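Local coordinates for flavin-dependent monooxygenase, oxygenase subunit HsaA (PDB 3AFF), which probably catalyses the ortho-hydroxylation of a phenolic secosteroid (3-HSA) in cholesterol breakdown, using FMNH2 and molecular oxygen, at residues Glu22-Ala27 / Ala76-Ser81; Glu70-Leu75 / Ser242-Gly247; Tyr250-Ala255 / Ala353-Phe358; Ala254-His259 / Glu342-Thr347; Asp291-Gln296 / Gly331-Ser336. All coordinates share one frame; numbering follows the deposited sequence. Where two conformers were deposited one is given.

Contact 1 of 5, residues Glu22-Ala27 / Ala76-Ser81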
# COMPACT_ATOMS: atom_id res chain seq x y z
N GLU A 22 10.72 -38.64 -34.36
CA GLU A 22 9.72 -39.61 -34.83
C GLU A 22 8.37 -39.44 -34.15
O GLU A 22 7.33 -39.60 -34.78
CB GLU A 22 10.17 -41.05 -34.54
CG GLU A 22 11.18 -41.71 -35.52
CD GLU A 22 11.87 -43.03 -34.94
OE1 GLU A 22 11.91 -43.24 -33.69
OE2 GLU A 22 12.34 -43.86 -35.78
N ILE A 23 8.39 -39.17 -32.84
CA ILE A 23 7.15 -38.96 -32.10
C ILE A 23 6.50 -37.68 -32.57
O ILE A 23 5.31 -37.68 -32.82
CB ILE A 23 7.33 -39.06 -30.53
CG1 ILE A 23 7.68 -40.51 -30.15
CG2 ILE A 23 6.02 -38.64 -29.78
CD1 ILE A 23 8.50 -40.63 -28.92
N ARG A 24 7.28 -36.62 -32.74
CA ARG A 24 6.73 -35.34 -33.25
C ARG A 24 6.00 -35.50 -34.59
O ARG A 24 4.91 -34.96 -34.77
CB ARG A 24 7.81 -34.23 -33.32
CG ARG A 24 7.28 -32.78 -33.61
CD ARG A 24 8.40 -31.79 -33.99
NE ARG A 24 9.42 -31.64 -32.94
CZ ARG A 24 10.73 -31.93 -33.07
NH1 ARG A 24 11.54 -31.78 -32.02
NH2 ARG A 24 11.24 -32.37 -34.22
N ASP A 25 6.60 -36.28 -35.49
CA ASP A 25 6.08 -36.44 -36.84
C ASP A 25 4.74 -37.14 -36.84
O ASP A 25 3.84 -36.76 -37.59
CB ASP A 25 7.07 -37.20 -37.74
CG ASP A 25 8.36 -36.42 -38.03
OD1 ASP A 25 9.33 -37.06 -38.53
OD2 ASP A 25 8.43 -35.19 -37.77
N ARG A 26 4.62 -38.15 -35.97
CA ARG A 26 3.43 -38.99 -35.77
C ARG A 26 2.25 -38.25 -35.06
O ARG A 26 1.13 -38.75 -35.03
CB ARG A 26 3.86 -40.20 -34.94
CG ARG A 26 3.35 -41.52 -35.36
CD ARG A 26 4.03 -42.61 -34.60
NE ARG A 26 5.36 -42.95 -35.11
CZ ARG A 26 6.38 -43.40 -34.37
NH1 ARG A 26 6.26 -43.56 -33.07
NH2 ARG A 26 7.55 -43.67 -34.94
N ALA A 27 2.52 -37.07 -34.50
CA ALA A 27 1.53 -36.35 -33.64
C ALA A 27 0.08 -36.25 -34.16
O ALA A 27 -0.85 -36.46 -33.40
CB ALA A 27 2.07 -34.98 -33.22
N ALA A 76 6.20 -34.95 -23.85
CA ALA A 76 5.01 -34.13 -24.04
C ALA A 76 5.35 -32.86 -24.84
O ALA A 76 4.44 -32.24 -25.38
CB ALA A 76 4.35 -33.78 -22.76
N SER A 77 6.62 -32.50 -24.91
CA SER A 77 7.03 -31.30 -25.65
C SER A 77 6.94 -31.52 -27.16
O SER A 77 7.00 -30.55 -27.92
CB SER A 77 8.45 -30.87 -25.22
OG SER A 77 9.45 -31.75 -25.74
N VAL A 78 6.77 -32.78 -27.58
CA VAL A 78 6.57 -33.15 -28.99
C VAL A 78 5.21 -33.70 -29.34
O VAL A 78 4.78 -33.59 -30.48
CB VAL A 78 7.70 -34.10 -29.53
CG1 VAL A 78 9.04 -33.45 -29.32
CG2 VAL A 78 7.72 -35.41 -28.81
N CYS A 79 4.53 -34.31 -28.37
CA CYS A 79 3.21 -34.91 -28.57
C CYS A 79 2.62 -35.02 -27.18
O CYS A 79 3.13 -35.81 -26.32
CB CYS A 79 3.30 -36.33 -29.19
SG CYS A 79 1.67 -37.09 -29.46
N GLY A 80 1.60 -34.19 -26.94
CA GLY A 80 1.03 -34.04 -25.64
C GLY A 80 0.47 -35.37 -25.13
O GLY A 80 0.64 -35.69 -23.94
N SER A 81 -0.22 -36.09 -26.02
CA SER A 81 -0.91 -37.38 -25.72
C SER A 81 0.09 -38.46 -25.38
O SER A 81 -0.15 -39.24 -24.48
CB SER A 81 -1.71 -37.90 -26.92
OG SER A 81 -2.87 -37.13 -27.19

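Contact 2 of 5, residues Glu70-Leu75 / Ser242-Gly247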
# COMPACT_ATOMS: atom_id res chain seq x y z
N GLU A 70 11.19 -35.65 -15.98
CA GLU A 70 11.91 -35.02 -17.09
C GLU A 70 11.69 -35.71 -18.43
O GLU A 70 11.42 -35.08 -19.44
CB GLU A 70 13.44 -34.93 -16.76
CG GLU A 70 14.32 -34.58 -17.95
CD GLU A 70 14.06 -33.15 -18.46
OE1 GLU A 70 14.38 -32.88 -19.68
OE2 GLU A 70 13.49 -32.33 -17.66
N ALA A 71 11.85 -37.04 -18.42
CA ALA A 71 11.42 -37.89 -19.52
C ALA A 71 10.02 -37.61 -20.06
O ALA A 71 9.82 -37.52 -21.30
CB ALA A 71 11.57 -39.40 -19.07
N THR A 72 9.02 -37.51 -19.17
CA THR A 72 7.67 -37.20 -19.63
C THR A 72 7.52 -35.78 -20.18
O THR A 72 6.69 -35.52 -21.07
CB THR A 72 6.61 -37.42 -18.49
OG1 THR A 72 6.73 -36.39 -17.50
CG2 THR A 72 6.84 -38.81 -17.82
N ARG A 73 8.25 -34.84 -19.59
CA ARG A 73 8.28 -33.43 -20.06
C ARG A 73 8.77 -33.37 -21.52
O ARG A 73 8.12 -32.76 -22.38
CB ARG A 73 9.19 -32.57 -19.14
CG ARG A 73 9.06 -31.01 -19.43
CD ARG A 73 10.24 -30.16 -18.90
NE ARG A 73 11.53 -30.60 -19.43
CZ ARG A 73 11.95 -30.32 -20.67
NH1 ARG A 73 11.25 -29.56 -21.48
NH2 ARG A 73 13.11 -30.76 -21.11
N ARG A 74 9.89 -34.04 -21.80
CA ARG A 74 10.42 -34.17 -23.18
C ARG A 74 9.44 -34.79 -24.15
O ARG A 74 9.15 -34.22 -25.23
CB ARG A 74 11.72 -35.00 -23.24
CG ARG A 74 12.77 -34.53 -22.30
CD ARG A 74 14.14 -35.29 -22.51
NE ARG A 74 15.11 -34.82 -21.52
CZ ARG A 74 16.38 -35.22 -21.44
NH1 ARG A 74 16.89 -36.08 -22.30
NH2 ARG A 74 17.13 -34.75 -20.46
N LEU A 75 8.88 -35.94 -23.79
CA LEU A 75 7.85 -36.53 -24.61
C LEU A 75 6.69 -35.63 -24.88
O LEU A 75 6.17 -35.60 -26.00
CB LEU A 75 7.31 -37.86 -23.99
CG LEU A 75 8.36 -38.99 -23.96
CD1 LEU A 75 7.99 -40.20 -22.96
CD2 LEU A 75 8.68 -39.45 -25.36
N SER A 242 0.91 -32.95 -13.96
CA SER A 242 1.48 -31.63 -14.10
C SER A 242 2.75 -31.63 -14.96
O SER A 242 2.94 -30.67 -15.73
CB SER A 242 1.78 -31.01 -12.76
OG SER A 242 0.57 -30.91 -11.98
N ALA A 243 3.61 -32.64 -14.81
CA ALA A 243 4.79 -32.69 -15.64
C ALA A 243 4.56 -32.70 -17.17
O ALA A 243 5.21 -31.91 -17.88
CB ALA A 243 5.74 -33.72 -15.21
N PRO A 244 3.71 -33.60 -17.70
CA PRO A 244 3.51 -33.49 -19.11
C PRO A 244 2.76 -32.21 -19.54
O PRO A 244 2.94 -31.75 -20.67
CB PRO A 244 2.74 -34.78 -19.45
CG PRO A 244 2.05 -35.09 -18.20
CD PRO A 244 3.06 -34.81 -17.18
N ILE A 245 1.92 -31.65 -18.66
CA ILE A 245 1.26 -30.38 -19.00
C ILE A 245 2.36 -29.33 -19.12
O ILE A 245 2.35 -28.54 -20.07
CB ILE A 245 0.19 -29.95 -17.92
CG1 ILE A 245 -1.07 -30.85 -18.04
CG2 ILE A 245 -0.19 -28.50 -18.05
CD1 ILE A 245 -1.92 -30.78 -16.82
N VAL A 246 3.28 -29.29 -18.17
CA VAL A 246 4.41 -28.38 -18.35
C VAL A 246 5.18 -28.60 -19.69
O VAL A 246 5.37 -27.64 -20.44
CB VAL A 246 5.33 -28.28 -17.16
CG1 VAL A 246 6.36 -27.13 -17.43
CG2 VAL A 246 4.53 -27.94 -15.89
N GLY A 247 5.60 -29.83 -20.00
CA GLY A 247 6.18 -30.17 -21.32
C GLY A 247 5.32 -29.68 -22.49
O GLY A 247 5.85 -29.21 -23.53

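Contact 3 of 5, residues Tyr250-Ala255 / Ala353-Phe358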
# COMPACT_ATOMS: atom_id res chain seq x y z
N TYR A 250 6.38 -26.18 -23.22
CA TYR A 250 7.63 -26.20 -23.95
C TYR A 250 7.37 -26.48 -25.43
O TYR A 250 7.93 -25.78 -26.27
CB TYR A 250 8.61 -27.23 -23.36
CG TYR A 250 9.36 -26.80 -22.13
CD1 TYR A 250 8.86 -27.06 -20.87
CD2 TYR A 250 10.62 -26.18 -22.22
CE1 TYR A 250 9.52 -26.68 -19.73
CE2 TYR A 250 11.32 -25.81 -21.05
CZ TYR A 250 10.75 -26.07 -19.80
OH TYR A 250 11.39 -25.73 -18.59
N GLY A 251 6.47 -27.43 -25.75
CA GLY A 251 6.01 -27.64 -27.10
C GLY A 251 5.36 -26.47 -27.80
O GLY A 251 5.58 -26.24 -28.98
N ALA A 252 4.49 -25.75 -27.09
CA ALA A 252 3.78 -24.64 -27.67
C ALA A 252 4.81 -23.57 -28.02
O ALA A 252 4.76 -22.96 -29.10
CB ALA A 252 2.80 -24.08 -26.65
N TYR A 253 5.74 -23.35 -27.09
CA TYR A 253 6.83 -22.39 -27.33
C TYR A 253 7.66 -22.69 -28.59
O TYR A 253 7.88 -21.79 -29.41
CB TYR A 253 7.75 -22.21 -26.10
CG TYR A 253 8.72 -21.05 -26.25
CD1 TYR A 253 8.29 -19.73 -26.06
CD2 TYR A 253 10.06 -21.26 -26.62
CE1 TYR A 253 9.18 -18.65 -26.24
CE2 TYR A 253 10.97 -20.20 -26.79
CZ TYR A 253 10.53 -18.89 -26.60
OH TYR A 253 11.41 -17.81 -26.73
N ALA A 254 8.13 -23.92 -28.72
CA ALA A 254 8.92 -24.32 -29.86
C ALA A 254 8.11 -24.14 -31.15
O ALA A 254 8.64 -23.69 -32.14
CB ALA A 254 9.39 -25.73 -29.68
N ALA A 255 6.82 -24.48 -31.13
CA ALA A 255 5.95 -24.36 -32.28
C ALA A 255 5.74 -22.92 -32.71
O ALA A 255 5.54 -22.65 -33.88
CB ALA A 255 4.62 -24.99 -31.98
N ALA A 353 -1.79 -26.69 -37.69
CA ALA A 353 -0.88 -25.89 -36.87
C ALA A 353 -0.52 -26.61 -35.54
O ALA A 353 -1.42 -26.91 -34.75
CB ALA A 353 -1.50 -24.55 -36.60
N PRO A 354 0.78 -26.91 -35.30
CA PRO A 354 1.16 -27.63 -34.07
C PRO A 354 0.67 -26.92 -32.83
O PRO A 354 0.43 -27.56 -31.81
CB PRO A 354 2.68 -27.57 -34.08
CG PRO A 354 3.06 -27.36 -35.46
CD PRO A 354 1.94 -26.66 -36.17
N ILE A 355 0.54 -25.60 -32.88
CA ILE A 355 0.31 -24.86 -31.66
C ILE A 355 -1.14 -25.01 -31.13
O ILE A 355 -1.33 -25.04 -29.92
CB ILE A 355 0.80 -23.39 -31.75
CG1 ILE A 355 0.37 -22.61 -30.54
CG2 ILE A 355 0.24 -22.70 -32.97
CD1 ILE A 355 1.36 -22.62 -29.50
N GLN A 356 -2.14 -25.14 -32.01
CA GLN A 356 -3.47 -25.42 -31.52
C GLN A 356 -3.55 -26.77 -30.77
O GLN A 356 -4.38 -26.94 -29.87
CB GLN A 356 -4.60 -25.22 -32.59
CG GLN A 356 -4.45 -25.95 -33.93
CD GLN A 356 -4.73 -27.42 -33.85
OE1 GLN A 356 -5.73 -27.85 -33.29
NE2 GLN A 356 -3.84 -28.23 -34.42
N ARG A 357 -2.68 -27.72 -31.13
CA ARG A 357 -2.74 -29.04 -30.57
C ARG A 357 -2.19 -29.04 -29.18
O ARG A 357 -2.81 -29.62 -28.30
CB ARG A 357 -1.99 -30.04 -31.42
CG ARG A 357 -2.02 -31.47 -30.86
CD ARG A 357 -1.27 -32.49 -31.71
NE ARG A 357 -1.60 -32.36 -33.14
CZ ARG A 357 -0.79 -31.81 -34.05
NH1 ARG A 357 0.43 -31.37 -33.70
NH2 ARG A 357 -1.21 -31.71 -35.33
N PHE A 358 -1.03 -28.44 -28.97
CA PHE A 358 -0.50 -28.26 -27.64
C PHE A 358 -1.44 -27.49 -26.76
O PHE A 358 -1.55 -27.79 -25.55
CB PHE A 358 0.84 -27.54 -27.67
CG PHE A 358 1.93 -28.37 -28.19
CD1 PHE A 358 2.42 -29.43 -27.43
CD2 PHE A 358 2.44 -28.15 -29.47
CE1 PHE A 358 3.45 -30.26 -27.87
CE2 PHE A 358 3.48 -28.97 -29.97
CZ PHE A 358 4.00 -30.05 -29.16

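Contact 4 of 5, residues Ala254-His259 / Glu342-Thr347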
# COMPACT_ATOMS: atom_id res chain seq x y z
N ALA A 254 8.13 -23.92 -28.72
CA ALA A 254 8.92 -24.32 -29.86
C ALA A 254 8.11 -24.14 -31.15
O ALA A 254 8.64 -23.69 -32.14
CB ALA A 254 9.39 -25.73 -29.68
N ALA A 255 6.82 -24.48 -31.13
CA ALA A 255 5.95 -24.36 -32.28
C ALA A 255 5.74 -22.92 -32.71
O ALA A 255 5.54 -22.65 -33.88
CB ALA A 255 4.62 -24.99 -31.98
N HIS A 256 5.74 -22.01 -31.74
CA HIS A 256 5.58 -20.60 -32.00
C HIS A 256 6.87 -20.02 -32.61
O HIS A 256 6.82 -19.19 -33.50
CB HIS A 256 5.25 -19.87 -30.70
CG HIS A 256 5.53 -18.41 -30.76
ND1 HIS A 256 4.61 -17.50 -31.23
CD2 HIS A 256 6.63 -17.70 -30.44
CE1 HIS A 256 5.14 -16.29 -31.18
NE2 HIS A 256 6.36 -16.38 -30.71
N VAL A 257 8.02 -20.44 -32.10
CA VAL A 257 9.29 -20.04 -32.66
C VAL A 257 9.42 -20.53 -34.11
O VAL A 257 9.74 -19.75 -35.00
CB VAL A 257 10.46 -20.52 -31.78
CG1 VAL A 257 11.77 -20.26 -32.46
CG2 VAL A 257 10.42 -19.82 -30.46
N GLU A 258 9.12 -21.81 -34.34
CA GLU A 258 9.21 -22.45 -35.66
C GLU A 258 8.35 -21.82 -36.79
O GLU A 258 8.80 -21.78 -37.94
CB GLU A 258 8.84 -23.94 -35.54
CG GLU A 258 9.42 -24.83 -36.63
CD GLU A 258 10.71 -25.48 -36.17
OE1 GLU A 258 10.63 -26.32 -35.21
OE2 GLU A 258 11.79 -25.15 -36.74
N HIS A 259 7.13 -21.35 -36.46
CA HIS A 259 6.19 -20.73 -37.42
C HIS A 259 6.58 -19.30 -37.86
O HIS A 259 6.10 -18.79 -38.89
CB HIS A 259 4.75 -20.74 -36.86
CG HIS A 259 3.76 -19.95 -37.68
ND1 HIS A 259 3.27 -20.39 -38.90
CD2 HIS A 259 3.17 -18.75 -37.44
CE1 HIS A 259 2.43 -19.49 -39.38
NE2 HIS A 259 2.35 -18.48 -38.52
N GLU A 342 -2.28 -16.98 -29.14
CA GLU A 342 -2.83 -15.72 -29.62
C GLU A 342 -1.83 -14.85 -30.35
O GLU A 342 -2.23 -13.81 -30.86
CB GLU A 342 -3.42 -14.93 -28.44
CG GLU A 342 -4.87 -15.26 -28.26
CD GLU A 342 -5.43 -14.87 -26.89
OE1 GLU A 342 -5.06 -13.80 -26.34
OE2 GLU A 342 -6.25 -15.64 -26.38
N ALA A 343 -0.56 -15.26 -30.38
CA ALA A 343 0.49 -14.45 -30.98
C ALA A 343 1.26 -15.23 -32.01
O ALA A 343 2.40 -14.93 -32.26
CB ALA A 343 1.42 -13.92 -29.96
N SER A 344 0.62 -16.21 -32.64
CA SER A 344 1.27 -17.01 -33.66
C SER A 344 0.59 -16.85 -35.01
O SER A 344 0.62 -17.77 -35.84
CB SER A 344 1.29 -18.49 -33.22
OG SER A 344 1.96 -18.63 -31.99
N GLY A 345 -0.06 -15.72 -35.26
CA GLY A 345 -0.64 -15.53 -36.59
C GLY A 345 -2.07 -16.00 -36.69
O GLY A 345 -2.50 -16.83 -35.92
N ALA A 346 -2.80 -15.48 -37.66
CA ALA A 346 -4.22 -15.73 -37.85
C ALA A 346 -4.49 -17.14 -38.28
O ALA A 346 -5.66 -17.57 -38.29
CB ALA A 346 -4.80 -14.77 -38.90
N THR A 347 -3.44 -17.85 -38.70
CA THR A 347 -3.54 -19.26 -39.10
C THR A 347 -3.43 -20.26 -37.93
O THR A 347 -3.56 -21.48 -38.14
CB THR A 347 -2.44 -19.66 -40.13
OG1 THR A 347 -1.13 -19.36 -39.60
CG2 THR A 347 -2.68 -19.05 -41.51

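Contact 5 of 5, residues Asp291-Gln296 / Gly331-Ser336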
# COMPACT_ATOMS: atom_id res chain seq x y z
N ASP A 291 9.84 -21.96 -17.93
CA ASP A 291 11.00 -22.53 -17.24
C ASP A 291 10.90 -22.35 -15.73
O ASP A 291 11.32 -23.24 -15.00
CB ASP A 291 12.35 -22.04 -17.80
CG ASP A 291 13.43 -23.17 -17.84
OD1 ASP A 291 13.33 -24.11 -18.68
OD2 ASP A 291 14.39 -23.13 -17.02
N ALA A 292 10.32 -21.24 -15.24
CA ALA A 292 10.10 -21.08 -13.78
C ALA A 292 9.08 -22.11 -13.24
O ALA A 292 9.25 -22.61 -12.14
CB ALA A 292 9.67 -19.64 -13.40
N ALA A 293 8.02 -22.40 -14.01
CA ALA A 293 6.97 -23.36 -13.61
C ALA A 293 7.63 -24.75 -13.48
O ALA A 293 7.39 -25.48 -12.51
CB ALA A 293 5.83 -23.40 -14.68
N TRP A 294 8.46 -25.09 -14.46
CA TRP A 294 9.21 -26.33 -14.41
C TRP A 294 10.19 -26.46 -13.21
O TRP A 294 10.15 -27.49 -12.48
CB TRP A 294 9.90 -26.67 -15.74
CG TRP A 294 10.71 -27.97 -15.61
CD1 TRP A 294 12.08 -28.08 -15.44
CD2 TRP A 294 10.18 -29.33 -15.52
NE1 TRP A 294 12.44 -29.44 -15.31
CE2 TRP A 294 11.30 -30.22 -15.35
CE3 TRP A 294 8.88 -29.88 -15.60
CZ2 TRP A 294 11.16 -31.63 -15.30
CZ3 TRP A 294 8.74 -31.32 -15.52
CH2 TRP A 294 9.87 -32.15 -15.36
N ARG A 295 11.09 -25.49 -13.02
CA ARG A 295 12.02 -25.53 -11.88
C ARG A 295 11.25 -25.74 -10.59
O ARG A 295 11.68 -26.46 -9.72
CB ARG A 295 12.75 -24.20 -11.68
CG ARG A 295 13.81 -23.79 -12.68
CD ARG A 295 14.36 -22.37 -12.24
NE ARG A 295 14.13 -21.39 -13.32
CZ ARG A 295 14.81 -21.38 -14.47
NH1 ARG A 295 15.79 -22.28 -14.69
NH2 ARG A 295 14.52 -20.49 -15.40
N GLN A 296 10.16 -24.99 -10.44
CA GLN A 296 9.31 -25.07 -9.25
C GLN A 296 8.72 -26.50 -9.07
O GLN A 296 8.90 -27.11 -7.98
CB GLN A 296 8.22 -24.01 -9.35
CG GLN A 296 7.19 -23.93 -8.21
CD GLN A 296 6.07 -22.89 -8.54
OE1 GLN A 296 5.47 -22.88 -9.65
NE2 GLN A 296 5.84 -21.95 -7.58
N GLY A 331 -0.97 -23.66 -14.03
CA GLY A 331 -1.55 -22.32 -14.33
C GLY A 331 -0.68 -21.33 -15.13
O GLY A 331 -1.15 -20.74 -16.13
N ARG A 332 0.57 -21.18 -14.71
CA ARG A 332 1.56 -20.35 -15.41
C ARG A 332 1.81 -20.86 -16.84
O ARG A 332 1.86 -20.07 -17.80
CB ARG A 332 2.91 -20.36 -14.69
CG ARG A 332 2.96 -19.61 -13.37
CD ARG A 332 4.22 -20.13 -12.57
NE ARG A 332 5.55 -19.45 -12.69
CZ ARG A 332 5.78 -18.13 -12.86
NH1 ARG A 332 4.79 -17.23 -12.98
NH2 ARG A 332 7.05 -17.69 -12.91
N SER A 333 2.00 -22.17 -16.94
CA SER A 333 2.21 -22.87 -18.18
C SER A 333 1.11 -22.66 -19.14
O SER A 333 1.37 -22.36 -20.29
CB SER A 333 2.33 -24.39 -17.87
OG SER A 333 3.59 -24.61 -17.28
N ILE A 334 -0.14 -22.86 -18.70
CA ILE A 334 -1.27 -22.74 -19.57
C ILE A 334 -1.42 -21.24 -19.98
O ILE A 334 -1.74 -20.92 -21.14
CB ILE A 334 -2.62 -23.28 -18.92
CG1 ILE A 334 -3.02 -24.66 -19.47
CG2 ILE A 334 -3.80 -22.50 -19.34
CD1 ILE A 334 -2.66 -25.80 -18.50
N ALA A 335 -1.21 -20.33 -19.04
CA ALA A 335 -1.34 -18.87 -19.35
C ALA A 335 -0.42 -18.50 -20.55
O ALA A 335 -0.85 -17.88 -21.50
CB ALA A 335 -0.95 -18.08 -18.16
N SER A 336 0.86 -18.90 -20.46
CA SER A 336 1.85 -18.79 -21.51
C SER A 336 1.43 -19.47 -22.80
O SER A 336 1.62 -18.94 -23.84
CB SER A 336 3.15 -19.42 -21.04
OG SER A 336 3.71 -18.68 -19.99

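Contact 1 of 5, residues Glu22-Ala27 / Ala76-Ser81
The thiol of C79 caps a backbone N in the opening turn of helix 80-96, and A27 of helix 9-33 packs against it, A27 CB 4.3 Å from C79 SG. C79 is the N-cap residue of helix 80-96. No hydrogen bond joins the two segments, and the rest of the interface is mostly apolar packing. I23 supplies its CG2 branch, which lies against C79 CB at 3.6 Å and also meets V78 CG2 at 3.8 Å, the side chains of I23 and V78 crossing at about a right angle. V78 has more surface buried here than any other residue. Its CB rests on R24 CB at 3.8 Å, and its CG1 lies obliquely by the R24 guanidinium, 4.0 Å from R24 NH1, the arginine chain bending at chi3 (-60°) near V78. R24 is exposed, whereas I23, A27, V78 and C79 are buried. Within the helical N-terminal domain of the acyl-CoA dehydrogenase fold, the contact sets helix 9-33 on the turn between helices 65-76 and 80-96; V78 also touches L20, and S77 reaches across to Y250 on helix 233-259.

Contact 2 of 5, residues Glu70-Leu75 / Ser242-Gly247
At the edge of the guanidinium of R73, a residue that packs on G247, sits the E70 carboxylate, gripped side-on. R73 NH2 donates to E70 OE1 at 2.9 Å, and R73 NE to E70 OE2 at 3.2 Å, with both oxygens close to the guanidinium plane. R73 also makes cation-pi contacts with Y250 and W294. E70 OE1 lies at the edge of the R74 guanidinium too, in its plane, and accepts a second bond on its anti lone pair from R74 NE, at 2.8 Å and nearly straight (174°), so one oxygen links two arginines; R74 goes on to a salt bridge with D17. The bend of R73 at chi3 (57°) turns the guanidinium back toward E70, leaving the aliphatic part to face the other helix: R73 CG lies 3.5 Å from G247 CA. With no side chain on G247, R73 O comes within 3.4 Å of G247 CA in a CA-H...O contact. On the other flank T72 OG1, already bonded to F69 O, touches A243 CB at 3.7 Å and more loosely the CD of P244, where helix 233-259 is kinked. The two segments run roughly parallel, their axes 39° apart and 7.3 Å at closest approach. Helix 65-76 of the N-terminal domain is thereby laid on helix 233-259, the first of the C-terminal bundle; helix 80-96 covers the P244 side through S87, and helix 286-309 the R73 side through W294.

Contact 3 of 5, residues Tyr250-Ala255 / Ala353-Phe358
F358, A255 and I355 bury the most surface where two helices of the C-terminal four-helix bundle of the acyl-CoA dehydrogenase fold run antiparallel, 165° apart and 8.7 Å between axes. Two of them pack apolar groups, and the third lays a ring face on backbone. A255 points its methyl toward the start of helix 354-370 and settles between two residues, 3.9 Å from P354 CB and slightly farther from I355 CB. In I355, chi1 of 172° sends CG1 across and chi2 of 93° sets CD1 on A252; there I355 CD1 is 3.5 Å from A252 CB and 3.4 Å from A252 O. One turn on, F358 lays its ring flat against the backbone of helix 233-259, and A252 CB touches F358 CB at the base of the ring. This close approach is possible because G251 has no side chain in the way. The contact is largely buried, without a hydrogen bond between the segments. Helix 316-342 covers A252 through I337 and L340, and on the outer side Q356 packs on V185 of a second subunit. Over one face of the F358 ring stands G251 CA, 3.8 Å from the centroid, a CH-pi contact, with G251 O at 3.6 Å from F358 CE2.

Contact 4 of 5, residues Ala254-His259 / Glu342-Thr347
H256 and S344 make the tight, buried half of this contact, and H259 with T347 its exposed half. In H256, chi1 of 160° brings the ring over to the loop after helix 316-342, and chi2 of 87° turns its ND1 edge to S344. H256 ND1 donates to S344 OG at 3.0 Å and 165°, with the hydroxyl oxygen lying in the ring plane. A343 O joins it at the same ring edge, 3.2 Å from H256 CE1. The outer half is held more loosely. H259 CD2 approaches S344 O at 3.2 Å, but H259 NE2, though almost as near, has too poor an angle for a hydrogen bond, and T347 OG1 merely brushes H259 CE1 at 3.6 Å. Other subunits frame the site: D391 of a third subunit packs on H256, while A346 O accepts a bond from W141 NE1 of a second. A346 and T347 are also assigned, by similarity, to FMN binding, so this loop probably contributes to a cofactor site near a subunit boundary. S344 OG is bonded to L340 O as well; the hydroxyl probably gives its proton to that carbonyl and accepts from H256, consistent with a hydrogen on ND1.

Contact 5 of 5, residues Asp291-Gln296 / Gly331-Ser336
R332 reaches across the groove between two antiparallel helices and presents the edge of its guanidinium, not a face, to A292: R332 NH2 is 3.3 Å from A292 CB, close to the plane of the group. The arginine gets there with CG anti to its carbonyl carbon and a sharp turn at chi3 (93°), which swings the end of the chain alongside the other helix; its NH2 also has a long, weak ion pair with D289. A293 lies at an oblique angle to the same guanidinium, its backbone N 4.1 Å from R332 NE. The A293 methyl points toward the facing helix and meets S333 OG at 3.6 Å, a hydroxyl already engaged with A329 O in its own helix. Farther along, Q296 is stretched out, with CG anti to its backbone N. Its OE1 comes to 4.2 Å from R332 CD, and that buried oxygen has no partner in the model. No hydrogen bond crosses between the segments. The axes lie 9.1 Å apart at closest approach, at 160°. These are helices 286-309 and 316-342, neighbours in the C-terminal bundle; helix 233-259 covers the interface on one side, with W294 on A243 and S333 on V246, while I334 leans on H363 and R366 of helix 354-370.

Overall arrangement
Helix 233-259 is the thread: contacts 2, 3 and 4 follow one another along it, and contact 5 flanks it through helices 286-309 and 316-342. Contact 1 lies in the N-terminal helical domain and touches contacts 2 and 3, its centre about 12 Å and 10 Å from theirs. Along the chain contacts 1 and 2 interleave, contact 2 joining the two helical domains across the intervening strands; contact 5 is nested inside the loops closed by contacts 3 and 4. The last two share A254 and A255, their centres about 8 Å apart. Y250 packs on W294, tying contact 3 to contact 5. Contacts 3 and 4 reach other subunits, and contact 4 holds A346 and T347, FMN-binding by similarity.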